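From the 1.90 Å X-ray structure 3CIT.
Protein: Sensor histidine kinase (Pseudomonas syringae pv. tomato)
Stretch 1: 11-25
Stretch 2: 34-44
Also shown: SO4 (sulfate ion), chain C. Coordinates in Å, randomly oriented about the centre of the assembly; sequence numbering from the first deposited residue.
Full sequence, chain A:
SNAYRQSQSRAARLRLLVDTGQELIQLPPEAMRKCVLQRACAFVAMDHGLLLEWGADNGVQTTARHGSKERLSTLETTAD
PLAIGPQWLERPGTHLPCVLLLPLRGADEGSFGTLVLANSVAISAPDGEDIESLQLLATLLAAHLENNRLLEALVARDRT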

# COMPACT_ATOMS: atom_id res chain seq x y z
N ALA A 11 17.28 -10.88 -0.86
CA ALA A 11 17.84 -11.54 0.33
C ALA A 11 18.15 -10.54 1.45
O ALA A 11 17.81 -10.78 2.62
N ALA A 12 18.73 -9.38 1.10
CA ALA A 12 19.05 -8.32 2.08
C ALA A 12 17.81 -7.72 2.76
O ALA A 12 17.81 -7.45 3.98
N ARG A 13 16.75 -7.53 1.97
CA ARG A 13 15.44 -7.06 2.49
C ARG A 13 14.84 -8.07 3.44
O ARG A 13 14.38 -7.71 4.53
N LEU A 14 14.89 -9.35 3.06
CA LEU A 14 14.40 -10.42 3.94
C LEU A 14 15.21 -10.52 5.24
O LEU A 14 14.64 -10.68 6.31
N ARG A 15 16.53 -10.42 5.14
CA ARG A 15 17.36 -10.43 6.35
C ARG A 15 16.96 -9.31 7.29
O ARG A 15 16.83 -9.53 8.49
N LEU A 16 16.80 -8.11 6.75
CA LEU A 16 16.42 -6.92 7.54
C LEU A 16 15.13 -7.19 8.30
O LEU A 16 15.04 -6.96 9.52
N LEU A 17 14.14 -7.69 7.59
CA LEU A 17 12.82 -7.94 8.14
C LEU A 17 12.79 -9.10 9.16
O LEU A 17 12.30 -8.92 10.27
N VAL A 18 13.28 -10.27 8.77
CA VAL A 18 13.30 -11.42 9.66
C VAL A 18 14.17 -11.16 10.87
O VAL A 18 13.72 -11.33 12.01
N ASP A 19 15.39 -10.69 10.66
CA ASP A 19 16.31 -10.48 11.76
C ASP A 19 15.81 -9.40 12.73
O ASP A 19 15.85 -9.60 13.95
N THR A 20 15.35 -8.27 12.20
CA THR A 20 14.88 -7.19 13.07
C THR A 20 13.53 -7.54 13.72
O THR A 20 13.28 -7.26 14.91
N GLY A 21 12.66 -8.19 12.97
CA GLY A 21 11.39 -8.61 13.51
C GLY A 21 11.56 -9.59 14.66
O GLY A 21 10.78 -9.54 15.61
N GLN A 22 12.56 -10.46 14.57
CA GLN A 22 12.86 -11.45 15.62
C GLN A 22 13.35 -10.71 16.86
O GLN A 22 12.97 -11.04 18.00
N GLU A 23 14.20 -9.72 16.64
CA GLU A 23 14.82 -9.00 17.74
C GLU A 23 13.89 -8.08 18.49
O GLU A 23 14.05 -7.91 19.69
N LEU A 24 12.93 -7.47 17.78
CA LEU A 24 11.94 -6.62 18.43
C LEU A 24 11.22 -7.34 19.56
O LEU A 24 10.88 -6.71 20.55
N ILE A 25 11.02 -8.64 19.41
CA ILE A 25 10.32 -9.45 20.41
C ILE A 25 11.13 -9.41 21.71
O ILE A 25 10.58 -9.26 22.80
N LYS A 34 15.37 2.58 18.90
CA LYS A 34 16.74 2.82 18.41
C LYS A 34 17.18 1.78 17.39
O LYS A 34 17.85 2.12 16.44
N CYS A 35 16.81 0.53 17.60
CA CYS A 35 17.23 -0.55 16.70
C CYS A 35 16.63 -0.35 15.31
O CYS A 35 17.34 -0.40 14.31
N VAL A 36 15.32 -0.13 15.27
CA VAL A 36 14.65 0.04 14.00
C VAL A 36 15.13 1.30 13.31
O VAL A 36 15.40 1.29 12.11
N LEU A 37 15.25 2.41 14.04
CA LEU A 37 15.70 3.63 13.37
C LEU A 37 17.11 3.48 12.79
O LEU A 37 17.34 3.79 11.60
N GLN A 38 18.04 2.96 13.58
CA GLN A 38 19.41 2.79 13.13
C GLN A 38 19.50 1.87 11.92
O GLN A 38 20.19 2.17 10.92
N ARG A 39 18.81 0.74 12.00
CA ARG A 39 18.84 -0.22 10.88
C ARG A 39 18.19 0.31 9.61
O ARG A 39 18.68 0.05 8.51
N ALA A 40 17.07 1.04 9.77
CA ALA A 40 16.38 1.64 8.65
C ALA A 40 17.26 2.68 7.98
O ALA A 40 17.43 2.66 6.76
N CYS A 41 17.85 3.59 8.75
CA CYS A 41 18.79 4.56 8.19
C CYS A 41 19.94 3.90 7.43
O CYS A 41 20.23 4.30 6.30
N ALA A 42 20.57 2.89 8.01
CA ALA A 42 21.69 2.20 7.39
C ALA A 42 21.28 1.52 6.10
O ALA A 42 22.02 1.54 5.11
N PHE A 43 20.08 0.93 6.12
CA PHE A 43 19.60 0.09 5.02
C PHE A 43 19.53 0.86 3.71
O PHE A 43 19.87 0.33 2.67
N VAL A 44 19.15 2.13 3.79
CA VAL A 44 19.02 2.97 2.60
C VAL A 44 20.04 4.11 2.55
O VAL A 44 19.88 5.05 1.77

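Two helices, 11-25 and 34-43, run nearly antiparallel, with 166° between their directions and 10.8 Å between their axes at closest approach. Most of the contact between them is built round F43, R39 and L16, all of which point their CA-to-CB bonds toward the partner helix.

F43, with chi1 t and chi2 71°, covers the largest area. Its flat ring offers two kinds of surface to one helix. L16, in the t, p rotamer, sets CD2 over one face, 3.8 Å from the centroid of the F43 ring and 11° off the normal, a CH-pi contact. R13 meets the edge instead, R13 CG lying 3.7 Å from F43 CZ, while its guanidinium is hydrogen-bonded elsewhere in the structure. At A12, a short side chain, the ring lies near the backbone: A12 O is 3.6 Å from F43 CE1. L16 CD1 also lies 4.1 Å from R39 CB, one turn earlier in helix 34-43.

R39 (m, t, t) is nearly extended, and its side chain sits as a knob among L16, D19, T20 and E23. Its aliphatic part suits the neighbouring leucine, and its charged end gathers acceptors in the guanidinium plane. R39 NH1 donates to T20 OG1 (3.0 Å), and both R39 NH1 and R39 NH2 donate to E23 OE1 (2.9 Å each), forming a salt bridge; E23 points toward the other helix with chi1 m and chi2 t. R39 NE donates to sulfate O2 at 2.8 Å and R39 NH2 to sulfate O1 at 3.1 Å; the ion probably comes from the crystallisation liquor.

T20, chi1 m, serves two chemistries. T20 OG1 accepts from R39 while donating to L16 O at 2.6 Å, and T20 CG2 lies 4.0 Å from both C35 SG and V36 CG2, whose residues both have chi1 t. Beyond it, L24 (m, t) starts sideways but brings L24 CD2 to 3.7 Å from V36 CG2, extending the apolar contact.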

# COMPACT_ATOMS: atom_id res chain seq x y z
CB ALA A 11 19.10 -12.40 -0.04
CB ALA A 12 19.87 -7.20 1.41
CB ARG A 13 14.48 -6.79 1.34
CG ARG A 13 14.89 -5.63 0.48
CD ARG A 13 14.16 -5.57 -0.87
NE ARG A 13 14.83 -4.55 -1.67
CZ ARG A 13 15.12 -4.60 -2.96
NH1 ARG A 13 14.67 -5.55 -3.74
NH2 ARG A 13 15.79 -3.59 -3.48
CB LEU A 14 14.37 -11.75 3.20
CG LEU A 14 13.25 -11.81 2.14
CD1 LEU A 14 13.49 -13.00 1.20
CD2 LEU A 14 11.90 -11.96 2.78
CB ARG A 15 18.84 -10.32 6.02
CG ARG A 15 19.42 -11.50 5.33
CD ARG A 15 20.98 -11.46 5.41
NE ARG A 15 21.56 -10.42 4.55
CZ ARG A 15 21.79 -10.55 3.23
NH1 ARG A 15 21.48 -11.67 2.58
NH2 ARG A 15 22.34 -9.55 2.56
CB LEU A 16 16.24 -5.68 6.64
CG LEU A 16 15.70 -4.37 7.28
CD1 LEU A 16 16.80 -3.67 8.12
CD2 LEU A 16 15.11 -3.42 6.25
CB LEU A 17 11.82 -8.21 7.00
CG LEU A 17 11.50 -7.01 6.11
CD1 LEU A 17 10.77 -7.43 4.86
CD2 LEU A 17 10.71 -6.02 6.93
CB VAL A 18 13.65 -12.73 8.91
CG1 VAL A 18 13.89 -13.92 9.89
CG2 VAL A 18 12.52 -13.06 7.88
CB ASP A 19 17.70 -10.14 11.24
CG ASP A 19 18.38 -11.32 10.58
OD1 ASP A 19 17.81 -12.43 10.59
OD2 ASP A 19 19.51 -11.15 10.06
CB THR A 20 14.80 -5.85 12.33
OG1 THR A 20 16.01 -5.64 11.58
CG2 THR A 20 14.59 -4.67 13.33
CB GLN A 22 13.92 -12.50 15.17
CG GLN A 22 13.36 -13.76 14.44
CD GLN A 22 14.40 -14.58 13.60
OE1 GLN A 22 15.61 -14.29 13.60
NE2 GLN A 22 13.91 -15.61 12.87
CB GLU A 23 15.99 -8.21 17.22
CG GLU A 23 17.06 -9.14 16.80
CD GLU A 23 18.27 -8.42 16.34
OE1 GLU A 23 18.56 -8.50 15.12
OE2 GLU A 23 18.92 -7.80 17.21
CB LEU A 24 10.89 -6.12 17.43
CG LEU A 24 11.42 -5.10 16.44
CD1 LEU A 24 10.29 -4.64 15.52
CD2 LEU A 24 12.05 -3.94 17.21
CB ILE A 25 10.17 -10.92 19.96
CG1 ILE A 25 9.54 -11.03 18.56
CG2 ILE A 25 9.35 -11.72 20.98
CD1 ILE A 25 8.09 -10.66 18.47
CB LYS A 34 17.74 2.80 19.55
CG LYS A 34 17.72 4.02 20.39
CD LYS A 34 18.67 3.82 21.58
CE LYS A 34 18.71 5.04 22.47
NZ LYS A 34 19.23 4.68 23.81
CB CYS A 35 16.80 -1.90 17.28
SG CYS A 35 17.08 -3.34 16.22
CB VAL A 36 13.11 0.02 14.15
CG1 VAL A 36 12.41 0.44 12.88
CG2 VAL A 36 12.64 -1.36 14.58
CB LEU A 37 15.61 4.81 14.34
CG LEU A 37 15.97 6.16 13.79
CD1 LEU A 37 15.06 6.57 12.64
CD2 LEU A 37 15.90 7.14 14.98
CB GLN A 38 20.29 2.23 14.27
CG GLN A 38 20.51 3.27 15.36
CD GLN A 38 21.39 2.78 16.50
OE1 GLN A 38 21.62 1.57 16.66
NE2 GLN A 38 21.84 3.71 17.32
CB ARG A 39 18.19 -1.54 11.29
CG ARG A 39 19.07 -2.27 12.28
CD ARG A 39 18.66 -3.66 12.48
NE ARG A 39 19.49 -4.31 13.47
CZ ARG A 39 19.38 -5.59 13.79
NH1 ARG A 39 18.48 -6.35 13.17
NH2 ARG A 39 20.19 -6.11 14.69
CB ALA A 40 14.99 2.25 9.11
CB CYS A 41 19.31 5.52 9.27
SG CYS A 41 18.05 6.65 9.88
CB ALA A 42 22.34 1.17 8.38
CB PHE A 43 18.25 -0.54 5.35
CG PHE A 43 17.89 -1.66 4.40
CD1 PHE A 43 18.57 -2.87 4.46
CD2 PHE A 43 16.91 -1.51 3.44
CE1 PHE A 43 18.27 -3.92 3.55
CE2 PHE A 43 16.61 -2.57 2.55
CZ PHE A 43 17.30 -3.73 2.61
CB VAL A 44 17.56 3.51 2.43
CG1 VAL A 44 16.59 2.37 2.01
CG2 VAL A 44 17.09 4.27 3.68
S SO4 C . 23.19 -3.68 14.73
O1 SO4 C . 22.70 -4.60 15.74
O2 SO4 C . 22.15 -3.34 13.77
O3 SO4 C . 23.64 -2.45 15.38
O4 SO4 C . 24.31 -4.30 14.02